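Local structure of ferritin like protein (Caulobacter vibrioides, 3HL1) at residues A[4-10]-A[134-138]; A[18-22]-A[57-62]; A[23-28]-A[74-79]; A[63-69]-A[162-168]. The protein is of unknown function but, as a member of the ferritin-like family, may bind metal within its helical bundle. Residues are numbered along the deposited sequence.

Contact 1. Residues A[4-10]-A[134-138]; sequences PVWTLPR and LADDV
One buried aspartate can gather much of a junction's bonding, as D136 does here. Residues 4-7 run extended (phi/psi near -60 to -98/127 to 154) into the helix that starts at L8, with T7 as its N-cap: T7 OG1 (chi1 p) accepts a weak bond from R10 N at 3.5 Å. Segment 134-138 holds a type I beta turn from A135 to V138. CA atoms pair P4 with A135 (5.6 Å) and W6 with D136 (5.4 Å).

Three hydrogen bonds, one of them part of a salt bridge, cross the junction. D136, chi1 p, points toward the first segment and divides its oxygens: OD2 accepts from T7 N at 3.0 Å, while OD1 forms a salt bridge with R10 NH1 at 2.9 Å. The indole of W6 (chi1 m) donates from NE1 to L134 O at 2.8 Å, and one water joins V5 O (3.0 Å) to D136 N (2.8 Å).

Apolar contacts fill the remainder. D136 CB sits over the W6 five-membered ring, 3.5 Å from its centroid, a CH-pi contact; P4 CG meets L134 CB at 4.0 Å. Helix 144-157 packs on W6 through A150 and V153.

The arrangement ties the amino-terminal lead-in of helix 8-35 to the loop before helix 144-157. Its chemistry implies a junction held by directional bonds, with one aspartate satisfying both a backbone amide and an arginine.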
loop_
_atom_site.group_PDB
_atom_site.type_symbol
_atom_site.label_atom_id
_atom_site.label_comp_id
_atom_site.label_asym_id
_atom_site.label_seq_id
_atom_site.Cartn_x
_atom_site.Cartn_y
_atom_site.Cartn_z
ATOM N N PRO A 4 -26.716 -5.542 -2.100
ATOM C CA PRO A 4 -26.416 -4.744 -3.321
ATOM C C PRO A 4 -25.735 -5.561 -4.450
ATOM O O PRO A 4 -24.746 -6.213 -4.164
ATOM C CB PRO A 4 -25.461 -3.650 -2.795
ATOM C CG PRO A 4 -25.717 -3.600 -1.297
ATOM C CD PRO A 4 -26.012 -5.016 -0.912
ATOM N N VAL A 5 -26.259 -5.520 -5.686
ATOM C CA VAL A 5 -25.759 -6.367 -6.785
ATOM C C VAL A 5 -24.514 -5.747 -7.470
ATOM O O VAL A 5 -24.527 -4.575 -7.858
ATOM C CB VAL A 5 -26.813 -6.642 -7.875
ATOM C CG1 VAL A 5 -26.312 -7.750 -8.782
ATOM C CG2 VAL A 5 -28.171 -7.031 -7.267
ATOM N N TRP A 6 -23.444 -6.531 -7.559
ATOM C CA TRP A 6 -22.176 -6.085 -8.127
ATOM C C TRP A 6 -22.065 -6.531 -9.556
ATOM O O TRP A 6 -22.397 -7.661 -9.863
ATOM C CB TRP A 6 -20.991 -6.688 -7.343
ATOM C CG TRP A 6 -20.678 -5.898 -6.133
ATOM C CD1 TRP A 6 -21.533 -5.652 -5.089
ATOM C CD2 TRP A 6 -19.460 -5.187 -5.838
ATOM N NE1 TRP A 6 -20.924 -4.845 -4.159
ATOM C CE2 TRP A 6 -19.641 -4.565 -4.569
ATOM C CE3 TRP A 6 -18.229 -5.030 -6.509
ATOM C CZ2 TRP A 6 -18.658 -3.776 -3.971
ATOM C CZ3 TRP A 6 -17.255 -4.269 -5.926
ATOM C CH2 TRP A 6 -17.459 -3.650 -4.648
ATOM N N THR A 7 -21.561 -5.664 -10.412
ATOM C CA THR A 7 -21.206 -6.020 -11.764
ATOM C C THR A 7 -19.698 -6.345 -11.845
ATOM O O THR A 7 -18.903 -5.885 -11.034
ATOM C CB THR A 7 -21.579 -4.914 -12.796
ATOM O OG1 THR A 7 -20.739 -3.772 -12.663
ATOM C CG2 THR A 7 -23.055 -4.488 -12.685
ATOM N N LEU A 8 -19.340 -7.159 -12.820
ATOM C CA LEU A 8 -17.957 -7.534 -13.048
ATOM C C LEU A 8 -17.040 -6.320 -13.312
ATOM O O LEU A 8 -15.974 -6.222 -12.711
ATOM C CB LEU A 8 -17.829 -8.631 -14.122
ATOM C CG LEU A 8 -16.438 -9.319 -14.181
ATOM C CD1 LEU A 8 -16.031 -9.971 -12.821
ATOM C CD2 LEU A 8 -16.342 -10.311 -15.342
ATOM N N PRO A 9 -17.454 -5.369 -14.162
ATOM C CA PRO A 9 -16.601 -4.182 -14.319
ATOM C C PRO A 9 -16.326 -3.396 -13.027
ATOM O O PRO A 9 -15.194 -2.906 -12.810
ATOM C CB PRO A 9 -17.323 -3.355 -15.395
ATOM C CG PRO A 9 -18.211 -4.331 -16.127
ATOM C CD PRO A 9 -18.607 -5.372 -15.097
ATOM N N ARG A 10 -17.314 -3.275 -12.173
ATOM C CA ARG A 10 -17.154 -2.576 -10.919
ATOM C C ARG A 10 -16.279 -3.338 -9.952
ATOM O O ARG A 10 -15.534 -2.734 -9.192
ATOM C CB ARG A 10 -18.533 -2.255 -10.319
ATOM C CG ARG A 10 -19.351 -1.249 -11.152
ATOM C CD ARG A 10 -19.197 0.193 -10.710
ATOM N NE ARG A 10 -19.915 1.179 -11.546
ATOM C CZ ARG A 10 -21.253 1.349 -11.622
ATOM N NH1 ARG A 10 -22.102 0.600 -10.923
ATOM N NH2 ARG A 10 -21.764 2.292 -12.424
ATOM N N LEU A 134 -21.786 -1.021 0.858
ATOM C CA LEU A 134 -21.534 -2.188 0.013
ATOM C C LEU A 134 -21.940 -1.994 -1.449
ATOM O O LEU A 134 -21.844 -2.959 -2.244
ATOM C CB LEU A 134 -22.237 -3.440 0.602
ATOM C CG LEU A 134 -21.863 -3.780 2.060
ATOM C CD1 LEU A 134 -22.660 -4.976 2.560
ATOM C CD2 LEU A 134 -20.358 -4.024 2.186
ATOM N N ALA A 135 -22.390 -0.802 -1.816
ATOM C CA ALA A 135 -22.819 -0.515 -3.180
ATOM C C ALA A 135 -21.575 -0.548 -4.154
ATOM O O ALA A 135 -20.478 -0.110 -3.791
ATOM C CB ALA A 135 -23.516 0.831 -3.221
ATOM N N ASP A 136 -21.741 -1.115 -5.352
ATOM C CA ASP A 136 -20.589 -1.290 -6.248
ATOM C C ASP A 136 -20.133 0.011 -6.922
ATOM O O ASP A 136 -19.084 0.023 -7.580
ATOM C CB ASP A 136 -20.837 -2.419 -7.277
ATOM C CG ASP A 136 -21.791 -2.031 -8.422
ATOM O OD1 ASP A 136 -22.413 -0.946 -8.440
ATOM O OD2 ASP A 136 -21.921 -2.875 -9.327
ATOM N N ASP A 137 -20.870 1.101 -6.714
ATOM C CA ASP A 137 -20.469 2.418 -7.241
ATOM C C ASP A 137 -19.760 3.329 -6.243
ATOM O O ASP A 137 -19.424 4.455 -6.578
ATOM C CB ASP A 137 -21.647 3.148 -7.907
ATOM C CG ASP A 137 -22.851 3.366 -6.979
ATOM O OD1 ASP A 137 -22.811 3.033 -5.770
ATOM O OD2 ASP A 137 -23.874 3.875 -7.499
ATOM N N VAL A 138 -19.531 2.829 -5.030
ATOM C CA VAL A 138 -18.771 3.547 -4.017
ATOM C C VAL A 138 -17.292 3.504 -4.364
ATOM O O VAL A 138 -16.763 2.447 -4.674
ATOM C CB VAL A 138 -18.956 2.908 -2.626
ATOM C CG1 VAL A 138 -18.133 3.619 -1.586
ATOM C CG2 VAL A 138 -20.427 2.938 -2.259
HETATM O O HOH W 1 -24.221 -2.386 -5.880
#

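Contact 2. Residues A[18-22]-A[57-62]; sequences AIDLE and HAQLVS
Antiparallel packing of neighbouring helices is the basic unit of the ferritin-like helical bundle, and helices 8-35 and 42-67 illustrate it. The short axes of 18-22 and 57-62 approach to 9.2 Å with 171° between their directions; I19 and A58 are the closest CA pair, at 5.6 Å.

Small and branched side chains make the apolar seam. I19, with chi1 near -143° between wells and chi2 t, reaches over the other helix: its CD1 lies 3.3 Å from A58 O and 4.2 Å from S62 CB, while CG1 meets A58 CB at 4.2 Å. V61 (chi1 t) points toward the partner helix, placing CG1 4.0 Å from I19 CB and 4.2 Å from A18 CB. Helix 144-157 closes over this seam, Y148 touching both A18 and V61.

At the other end the side chains turn polar. E22 folds back with chi1 and chi2 both m; H57 takes chi1 m and chi2 near 170°, so that its ring edge faces the carboxylate. E22 OE2 is bonded to Y148 OH and to an unidentified ligand, H57 NE2 to Q205. Within this buried polar cluster, H57 ND1 donates to E22 OE1 at 3.1 Å.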
loop_
_atom_site.group_PDB
_atom_site.type_symbol
_atom_site.label_atom_id
_atom_site.label_comp_id
_atom_site.label_asym_id
_atom_site.label_seq_id
_atom_site.Cartn_x
_atom_site.Cartn_y
_atom_site.Cartn_z
ATOM N N ALA A 18 -7.931 -1.071 -4.947
ATOM C CA ALA A 18 -7.262 -1.673 -3.799
ATOM C C ALA A 18 -5.787 -1.725 -4.085
ATOM O O ALA A 18 -4.985 -1.368 -3.228
ATOM C CB ALA A 18 -7.854 -3.073 -3.461
ATOM N N ILE A 19 -5.381 -2.141 -5.298
ATOM C CA ILE A 19 -3.956 -2.184 -5.578
ATOM C C ILE A 19 -3.348 -0.776 -5.611
ATOM O O ILE A 19 -2.233 -0.590 -5.143
ATOM C CB ILE A 19 -3.609 -3.067 -6.802
ATOM C CG1 ILE A 19 -2.266 -3.802 -6.506
ATOM C CG2 ILE A 19 -3.571 -2.230 -7.976
ATOM C CD1 ILE A 19 -1.940 -4.903 -7.390
ATOM N N ASP A 20 -4.092 0.211 -6.117
ATOM C CA ASP A 20 -3.592 1.607 -6.156
ATOM C C ASP A 20 -3.346 2.128 -4.745
ATOM O O ASP A 20 -2.347 2.809 -4.484
ATOM C CB ASP A 20 -4.568 2.526 -6.852
ATOM C CG ASP A 20 -4.629 2.313 -8.374
ATOM O OD1 ASP A 20 -3.841 1.572 -8.934
ATOM O OD2 ASP A 20 -5.580 2.876 -8.918
ATOM N N LEU A 21 -4.229 1.766 -3.818
ATOM C CA LEU A 21 -4.094 2.237 -2.444
ATOM C C LEU A 21 -2.915 1.559 -1.801
ATOM O O LEU A 21 -2.059 2.220 -1.187
ATOM C CB LEU A 21 -5.377 1.992 -1.637
ATOM C CG LEU A 21 -5.342 2.388 -0.124
ATOM C CD1 LEU A 21 -4.876 3.799 0.166
ATOM C CD2 LEU A 21 -6.716 2.235 0.443
ATOM N N GLU A 22 -2.783 0.239 -1.983
ATOM C CA GLU A 22 -1.622 -0.478 -1.380
ATOM C C GLU A 22 -0.312 0.113 -1.923
ATOM O O GLU A 22 0.638 0.354 -1.196
ATOM C CB GLU A 22 -1.656 -2.017 -1.643
ATOM C CG GLU A 22 -2.896 -2.715 -1.069
ATOM C CD GLU A 22 -2.952 -2.831 0.468
ATOM O OE1 GLU A 22 -1.888 -2.739 1.105
ATOM O OE2 GLU A 22 -4.074 -3.111 0.992
ATOM N N HIS A 57 0.807 -7.313 0.204
ATOM C CA HIS A 57 -0.594 -7.008 -0.033
ATOM C C HIS A 57 -0.838 -6.760 -1.499
ATOM O O HIS A 57 -1.844 -7.244 -2.037
ATOM C CB HIS A 57 -1.127 -5.828 0.790
ATOM C CG HIS A 57 -1.053 -6.030 2.265
ATOM N ND1 HIS A 57 -1.304 -5.013 3.164
ATOM C CD2 HIS A 57 -0.682 -7.104 2.994
ATOM C CE1 HIS A 57 -1.103 -5.471 4.389
ATOM N NE2 HIS A 57 -0.721 -6.731 4.315
ATOM N N ALA A 58 0.046 -5.990 -2.135
ATOM C CA ALA A 58 -0.070 -5.712 -3.571
ATOM C C ALA A 58 -0.117 -7.008 -4.377
ATOM O O ALA A 58 -0.987 -7.180 -5.245
ATOM C CB ALA A 58 1.068 -4.764 -4.065
ATOM N N GLN A 59 0.823 -7.909 -4.109
ATOM C CA GLN A 59 0.853 -9.221 -4.740
ATOM C C GLN A 59 -0.445 -10.026 -4.549
ATOM O O GLN A 59 -0.937 -10.652 -5.488
ATOM C CB GLN A 59 2.047 -10.034 -4.212
ATOM C CG GLN A 59 1.986 -11.511 -4.613
ATOM C CD GLN A 59 3.193 -12.285 -4.175
ATOM O OE1 GLN A 59 4.299 -12.035 -4.665
ATOM N NE2 GLN A 59 2.996 -13.236 -3.246
ATOM N N LEU A 60 -0.981 -10.005 -3.335
ATOM C CA LEU A 60 -2.195 -10.759 -2.995
ATOM C C LEU A 60 -3.379 -10.217 -3.718
ATOM O O LEU A 60 -4.231 -11.000 -4.202
ATOM C CB LEU A 60 -2.430 -10.760 -1.472
ATOM C CG LEU A 60 -1.324 -11.463 -0.628
ATOM C CD1 LEU A 60 -1.753 -11.525 0.844
ATOM C CD2 LEU A 60 -1.028 -12.826 -1.159
ATOM N N VAL A 61 -3.477 -8.892 -3.791
ATOM C CA VAL A 61 -4.536 -8.275 -4.545
ATOM C C VAL A 61 -4.421 -8.670 -6.021
ATOM O O VAL A 61 -5.400 -9.044 -6.614
ATOM C CB VAL A 61 -4.631 -6.732 -4.372
ATOM C CG1 VAL A 61 -5.658 -6.161 -5.371
ATOM C CG2 VAL A 61 -5.055 -6.362 -2.942
ATOM N N SER A 62 -3.222 -8.611 -6.598
ATOM C CA SER A 62 -3.033 -9.051 -7.979
ATOM C C SER A 62 -3.515 -10.510 -8.163
ATOM O O SER A 62 -4.165 -10.867 -9.147
ATOM C CB SER A 62 -1.556 -8.957 -8.392
ATOM O OG SER A 62 -1.397 -9.399 -9.746
#

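Contact 3. Residues A[23-28]-A[74-79]; sequences LWTIPY and LSAPEY
A coil can be keyed to a helix by a few protruding rings, and P77 is the first such bump. Residues 74-79, extended without regular structure, run along helix 23-28, with W24 and P77 CA atoms 5.5 Å apart. The P77 ring settles between L23, W24 and P27: its CG lies 4.0 Å from L23 CG and 4.4 Å from P27 CG, and its CB 3.9 Å from W24 CD1. Before it, L74 CD2 (chi1 m) meets L23 CD2 (chi1 t) at 3.7 Å. The helix is kinked at P27, whose nitrogen has no hydrogen to give the preceding turn. Against this first helix of the ferritin-like bundle, Y79 (chi1 m) fills the hollow bordered by W24, P27 and Y28. Its CE1 lies over the W24 indole, 3.5 Å from W24 CE2, and its CD1 is 4.0 Å from Y28 CD2. Y79 OH donates to W24 O at 2.6 Å; reciprocally, W24 NE1 (chi1 t) donates to E78 O at 2.9 Å.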
loop_
_atom_site.group_PDB
_atom_site.type_symbol
_atom_site.label_atom_id
_atom_site.label_comp_id
_atom_site.label_asym_id
_atom_site.label_seq_id
_atom_site.Cartn_x
_atom_site.Cartn_y
_atom_site.Cartn_z
ATOM N N LEU A 23 -0.258 0.313 -3.229
ATOM C CA LEU A 23 0.937 0.876 -3.866
ATOM C C LEU A 23 1.242 2.289 -3.335
ATOM O O LEU A 23 2.417 2.650 -3.072
ATOM C CB LEU A 23 0.734 0.951 -5.390
ATOM C CG LEU A 23 1.997 1.449 -6.148
ATOM C CD1 LEU A 23 3.198 0.551 -5.851
ATOM C CD2 LEU A 23 1.805 1.555 -7.636
ATOM N N TRP A 24 0.198 3.118 -3.226
ATOM C CA TRP A 24 0.359 4.464 -2.685
ATOM C C TRP A 24 1.101 4.482 -1.336
ATOM O O TRP A 24 1.928 5.338 -1.122
ATOM C CB TRP A 24 -0.983 5.185 -2.602
ATOM C CG TRP A 24 -0.918 6.574 -2.165
ATOM C CD1 TRP A 24 -0.959 7.674 -2.952
ATOM C CD2 TRP A 24 -0.926 7.041 -0.827
ATOM N NE1 TRP A 24 -0.874 8.796 -2.203
ATOM C CE2 TRP A 24 -0.882 8.448 -0.886
ATOM C CE3 TRP A 24 -0.907 6.407 0.430
ATOM C CZ2 TRP A 24 -0.846 9.242 0.251
ATOM C CZ3 TRP A 24 -0.876 7.207 1.572
ATOM C CH2 TRP A 24 -0.838 8.601 1.474
ATOM N N THR A 25 0.855 3.520 -0.454
ATOM C CA THR A 25 1.495 3.470 0.833
ATOM C C THR A 25 2.972 3.137 0.743
ATOM O O THR A 25 3.704 3.477 1.634
ATOM C CB THR A 25 0.869 2.447 1.796
ATOM O OG1 THR A 25 1.183 1.139 1.317
ATOM C CG2 THR A 25 -0.666 2.624 1.947
ATOM N N ILE A 26 3.422 2.443 -0.310
ATOM C CA ILE A 26 4.785 1.944 -0.362
ATOM C C ILE A 26 5.828 3.078 -0.453
ATOM O O ILE A 26 6.717 3.155 0.413
ATOM C CB ILE A 26 4.936 0.817 -1.446
ATOM C CG1 ILE A 26 4.097 -0.399 -0.965
ATOM C CG2 ILE A 26 6.414 0.460 -1.668
ATOM C CD1 ILE A 26 3.820 -1.442 -1.978
ATOM N N PRO A 27 5.754 3.951 -1.500
ATOM C CA PRO A 27 6.645 5.111 -1.473
ATOM C C PRO A 27 6.498 6.014 -0.259
ATOM O O PRO A 27 7.503 6.539 0.213
ATOM C CB PRO A 27 6.351 5.837 -2.805
ATOM C CG PRO A 27 5.800 4.782 -3.695
ATOM C CD PRO A 27 4.966 3.929 -2.754
ATOM N N TYR A 28 5.271 6.156 0.285
ATOM C CA TYR A 28 5.049 6.919 1.493
ATOM C C TYR A 28 5.877 6.371 2.671
ATOM O O TYR A 28 6.589 7.128 3.277
ATOM C CB TYR A 28 3.546 7.002 1.867
ATOM C CG TYR A 28 3.215 8.174 2.764
ATOM C CD1 TYR A 28 3.344 8.063 4.156
ATOM C CD2 TYR A 28 2.817 9.420 2.226
ATOM C CE1 TYR A 28 3.070 9.153 4.992
ATOM C CE2 TYR A 28 2.540 10.517 3.060
ATOM C CZ TYR A 28 2.664 10.359 4.429
ATOM O OH TYR A 28 2.457 11.399 5.221
ATOM N N LEU A 74 -0.101 -0.918 -12.726
ATOM C CA LEU A 74 0.370 0.046 -11.777
ATOM C C LEU A 74 0.969 1.248 -12.447
ATOM O O LEU A 74 1.712 1.125 -13.418
ATOM C CB LEU A 74 1.452 -0.559 -10.908
ATOM C CG LEU A 74 1.060 -1.706 -9.978
ATOM C CD1 LEU A 74 2.409 -2.135 -9.310
ATOM C CD2 LEU A 74 0.024 -1.386 -8.985
ATOM N N SER A 75 0.699 2.407 -11.899
ATOM C CA SER A 75 1.370 3.619 -12.338
ATOM C C SER A 75 1.846 4.376 -11.116
ATOM O O SER A 75 1.421 4.095 -10.004
ATOM C CB SER A 75 0.469 4.443 -13.250
ATOM O OG SER A 75 -0.763 4.647 -12.697
ATOM N N ALA A 76 2.734 5.332 -11.311
ATOM C CA ALA A 76 3.305 6.070 -10.186
ATOM C C ALA A 76 2.221 6.851 -9.404
ATOM O O ALA A 76 1.418 7.577 -9.982
ATOM C CB ALA A 76 4.467 6.995 -10.673
ATOM N N PRO A 77 2.168 6.662 -8.070
ATOM C CA PRO A 77 1.228 7.382 -7.241
ATOM C C PRO A 77 1.638 8.859 -7.124
ATOM O O PRO A 77 2.834 9.211 -7.336
ATOM C CB PRO A 77 1.359 6.672 -5.887
ATOM C CG PRO A 77 2.195 5.492 -6.104
ATOM C CD PRO A 77 3.056 5.810 -7.239
ATOM N N GLU A 78 0.689 9.665 -6.684
ATOM C CA GLU A 78 0.889 11.063 -6.427
ATOM C C GLU A 78 0.646 11.366 -4.970
ATOM O O GLU A 78 -0.195 10.713 -4.323
ATOM C CB GLU A 78 -0.024 11.888 -7.291
ATOM C CG GLU A 78 0.487 11.894 -8.719
ATOM C CD GLU A 78 -0.303 12.820 -9.621
ATOM O OE1 GLU A 78 -1.379 12.429 -10.065
ATOM O OE2 GLU A 78 0.173 13.935 -9.878
ATOM N N TYR A 79 1.355 12.397 -4.512
ATOM C CA TYR A 79 1.462 12.760 -3.094
ATOM C C TYR A 79 1.233 14.221 -2.969
ATOM O O TYR A 79 2.204 15.030 -2.935
ATOM C CB TYR A 79 2.812 12.306 -2.562
ATOM C CG TYR A 79 2.944 10.828 -2.640
ATOM C CD1 TYR A 79 2.327 10.004 -1.734
ATOM C CD2 TYR A 79 3.708 10.235 -3.644
ATOM C CE1 TYR A 79 2.447 8.626 -1.830
ATOM C CE2 TYR A 79 3.804 8.859 -3.782
ATOM C CZ TYR A 79 3.156 8.057 -2.873
ATOM O OH TYR A 79 3.228 6.700 -2.931
#

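Contact 4. Residues A[63-69]-A[162-168]; sequences NIANAYG and VRGNQKQ
Carbonyls near a helix end can take donors from a passing loop, as the end of helix 42-67 illustrates. The helix runs to A67 and finishes in a Schellman motif with G69 at positive phi (99°); the irregular segment 162-168 wraps past it, pairing CA atoms of N63 with Q168 (5.2 Å), N66 with K167 (5.9 Å) and Y68 with V162 (4.7 Å).

V162 (chi1 t) works on two fronts. Its CG2 lies over the Y68 ring, 3.5 Å from the centroid, a CH-pi contact, while CG1 meets A67 CB at 4.1 Å. Beyond the last turn, R163 N bonds to A67 O at 2.9 Å. Q168, with chi1 and chi2 both m, curls back so that NE2 donates to N63 O at 3.0 Å and to Q166 O at 2.9 Å; its OE1 is bonded to V184 N. Q166, chi1 and chi2 t, extends NE2 to N66 O at 2.8 Å. Both glutamines are second donors, since N63 O and N66 O keep their bonds from A67 N and G69 N.

A water joins N63 OD1 (2.8 Å) to K167 O (2.9 Å), and N63 ND2 bonds to L182 O. The loop that holds 162-168 links helices 144-157 and 188-207: Y68 OH bonds to M155 O of the former and its ring touches F192 of the latter, while helix 8-35 packs alongside through L11 on Y68.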
loop_
_atom_site.group_PDB
_atom_site.type_symbol
_atom_site.label_atom_id
_atom_site.label_comp_id
_atom_site.label_asym_id
_atom_site.label_seq_id
_atom_site.Cartn_x
_atom_site.Cartn_y
_atom_site.Cartn_z
ATOM N N ASN A 63 -3.166 -11.367 -7.222
ATOM C CA ASN A 63 -3.563 -12.777 -7.279
ATOM C C ASN A 63 -5.072 -12.969 -7.208
ATOM O O ASN A 63 -5.638 -13.725 -8.002
ATOM C CB ASN A 63 -2.864 -13.615 -6.149
ATOM C CG ASN A 63 -1.410 -13.853 -6.430
ATOM O OD1 ASN A 63 -0.916 -13.587 -7.548
ATOM N ND2 ASN A 63 -0.677 -14.406 -5.404
ATOM N N ILE A 64 -5.729 -12.231 -6.339
ATOM C CA ILE A 64 -7.185 -12.292 -6.244
ATOM C C ILE A 64 -7.811 -11.769 -7.552
ATOM O O ILE A 64 -8.694 -12.385 -8.124
ATOM C CB ILE A 64 -7.725 -11.443 -5.055
ATOM C CG1 ILE A 64 -7.225 -11.994 -3.703
ATOM C CG2 ILE A 64 -9.293 -11.418 -5.079
ATOM C CD1 ILE A 64 -7.462 -11.025 -2.560
ATOM N N ALA A 65 -7.386 -10.586 -7.986
ATOM C CA ALA A 65 -7.923 -9.961 -9.200
ATOM C C ALA A 65 -7.721 -10.904 -10.383
ATOM O O ALA A 65 -8.626 -11.089 -11.200
ATOM C CB ALA A 65 -7.251 -8.595 -9.458
ATOM N N ASN A 66 -6.518 -11.438 -10.529
ATOM C CA ASN A 66 -6.235 -12.337 -11.630
ATOM C C ASN A 66 -7.091 -13.606 -11.641
ATOM O O ASN A 66 -7.491 -14.090 -12.731
ATOM C CB ASN A 66 -4.734 -12.684 -11.761
ATOM C CG ASN A 66 -3.994 -11.685 -12.576
ATOM O OD1 ASN A 66 -4.255 -11.515 -13.778
ATOM N ND2 ASN A 66 -3.105 -10.947 -11.926
ATOM N N ALA A 67 -7.354 -14.158 -10.473
ATOM C CA ALA A 67 -8.260 -15.303 -10.352
ATOM C C ALA A 67 -9.657 -14.978 -10.912
ATOM O O ALA A 67 -10.286 -15.862 -11.504
ATOM C CB ALA A 67 -8.401 -15.740 -8.928
ATOM N N TYR A 68 -10.121 -13.722 -10.746
ATOM C CA TYR A 68 -11.387 -13.258 -11.308
ATOM C C TYR A 68 -11.288 -12.765 -12.773
ATOM O O TYR A 68 -12.275 -12.310 -13.338
ATOM C CB TYR A 68 -11.988 -12.149 -10.447
ATOM C CG TYR A 68 -12.638 -12.646 -9.193
ATOM C CD1 TYR A 68 -11.882 -13.020 -8.078
ATOM C CD2 TYR A 68 -14.031 -12.747 -9.100
ATOM C CE1 TYR A 68 -12.486 -13.453 -6.908
ATOM C CE2 TYR A 68 -14.642 -13.210 -7.922
ATOM C CZ TYR A 68 -13.858 -13.547 -6.837
ATOM O OH TYR A 68 -14.450 -14.022 -5.679
ATOM N N GLY A 69 -10.100 -12.826 -13.348
ATOM C CA GLY A 69 -9.845 -12.499 -14.734
ATOM C C GLY A 69 -9.296 -11.108 -15.043
ATOM O O GLY A 69 -9.244 -10.702 -16.209
ATOM N N VAL A 162 -14.235 -17.119 -10.868
ATOM C CA VAL A 162 -12.933 -17.555 -10.355
ATOM C C VAL A 162 -12.401 -18.759 -11.103
ATOM O O VAL A 162 -13.081 -19.774 -11.238
ATOM C CB VAL A 162 -12.951 -17.832 -8.885
ATOM C CG1 VAL A 162 -11.546 -18.364 -8.480
ATOM C CG2 VAL A 162 -13.384 -16.550 -8.114
ATOM N N ARG A 163 -11.196 -18.609 -11.615
ATOM C CA ARG A 163 -10.445 -19.680 -12.274
ATOM C C ARG A 163 -9.124 -19.894 -11.542
ATOM O O ARG A 163 -8.401 -18.932 -11.212
ATOM C CB ARG A 163 -10.198 -19.320 -13.736
ATOM C CG ARG A 163 -11.426 -19.454 -14.597
ATOM C CD ARG A 163 -11.175 -18.870 -15.959
ATOM N NE ARG A 163 -12.185 -19.156 -16.982
ATOM C CZ ARG A 163 -13.268 -18.413 -17.251
ATOM N NH1 ARG A 163 -13.601 -17.350 -16.510
ATOM N NH2 ARG A 163 -14.066 -18.780 -18.240
ATOM N N GLY A 164 -8.785 -21.161 -11.281
ATOM C CA GLY A 164 -7.562 -21.470 -10.548
ATOM C C GLY A 164 -6.316 -21.365 -11.366
ATOM O O GLY A 164 -6.349 -21.541 -12.586
ATOM N N ASN A 165 -5.210 -21.044 -10.705
ATOM C CA ASN A 165 -3.886 -20.988 -11.358
ATOM C C ASN A 165 -3.782 -19.997 -12.498
ATOM O O ASN A 165 -3.036 -20.191 -13.445
ATOM C CB ASN A 165 -3.475 -22.398 -11.818
ATOM C CG ASN A 165 -3.321 -23.337 -10.658
ATOM O OD1 ASN A 165 -2.691 -22.987 -9.660
ATOM N ND2 ASN A 165 -3.918 -24.512 -10.759
ATOM N N GLN A 166 -4.516 -18.897 -12.367
ATOM C CA GLN A 166 -4.651 -17.947 -13.440
ATOM C C GLN A 166 -3.814 -16.737 -13.177
ATOM O O GLN A 166 -4.207 -15.882 -12.376
ATOM C CB GLN A 166 -6.129 -17.541 -13.595
ATOM C CG GLN A 166 -6.368 -16.689 -14.856
ATOM C CD GLN A 166 -7.820 -16.645 -15.239
ATOM O OE1 GLN A 166 -8.223 -17.281 -16.214
ATOM N NE2 GLN A 166 -8.633 -15.903 -14.457
ATOM N N LYS A 167 -2.663 -16.658 -13.853
ATOM C CA LYS A 167 -1.742 -15.542 -13.753
ATOM C C LYS A 167 -1.425 -15.192 -12.294
ATOM O O LYS A 167 -1.479 -14.038 -11.869
ATOM C CB LYS A 167 -2.286 -14.376 -14.559
ATOM C CG LYS A 167 -2.566 -14.704 -16.021
ATOM C CD LYS A 167 -2.991 -13.459 -16.785
ATOM C CE LYS A 167 -3.070 -13.669 -18.239
ATOM N NZ LYS A 167 -4.160 -14.565 -18.534
ATOM N N GLN A 168 -1.076 -16.240 -11.534
ATOM C CA GLN A 168 -0.757 -16.095 -10.121
ATOM C C GLN A 168 0.739 -15.845 -9.946
ATOM O O GLN A 168 1.553 -16.361 -10.701
ATOM C CB GLN A 168 -1.151 -17.335 -9.337
ATOM C CG GLN A 168 -2.595 -17.654 -9.361
ATOM C CD GLN A 168 -3.409 -16.614 -8.678
ATOM O OE1 GLN A 168 -3.440 -16.536 -7.457
ATOM N NE2 GLN A 168 -4.100 -15.811 -9.459
HETATM O O HOH W 2 -1.044 -11.991 -9.855
#

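Overall arrangement
Contact 2 joins helices 8-35 and 42-67 directly; the other three tie one or other of them to loops. Contact 2 is the central element, its centre about 7 Å from that of the chain; its E22 and H57 both bond an unidentified ligand, H57 only weakly. That molecule probably comes from the crystallisation liquor, though such molecules often mark pockets. Contact 3 adjoins it along helix 8-35, with centres about 11 Å apart and I19 CG2 packed 3.8 Å from L74 CD2. Contact 4 continues from contact 2 along helix 42-67, centres about 14 Å apart. Contact 1 lies about 19 Å from both contacts 2 and 4 between centres, though its nearest atoms come within about 4 Å of contact 4 without touching.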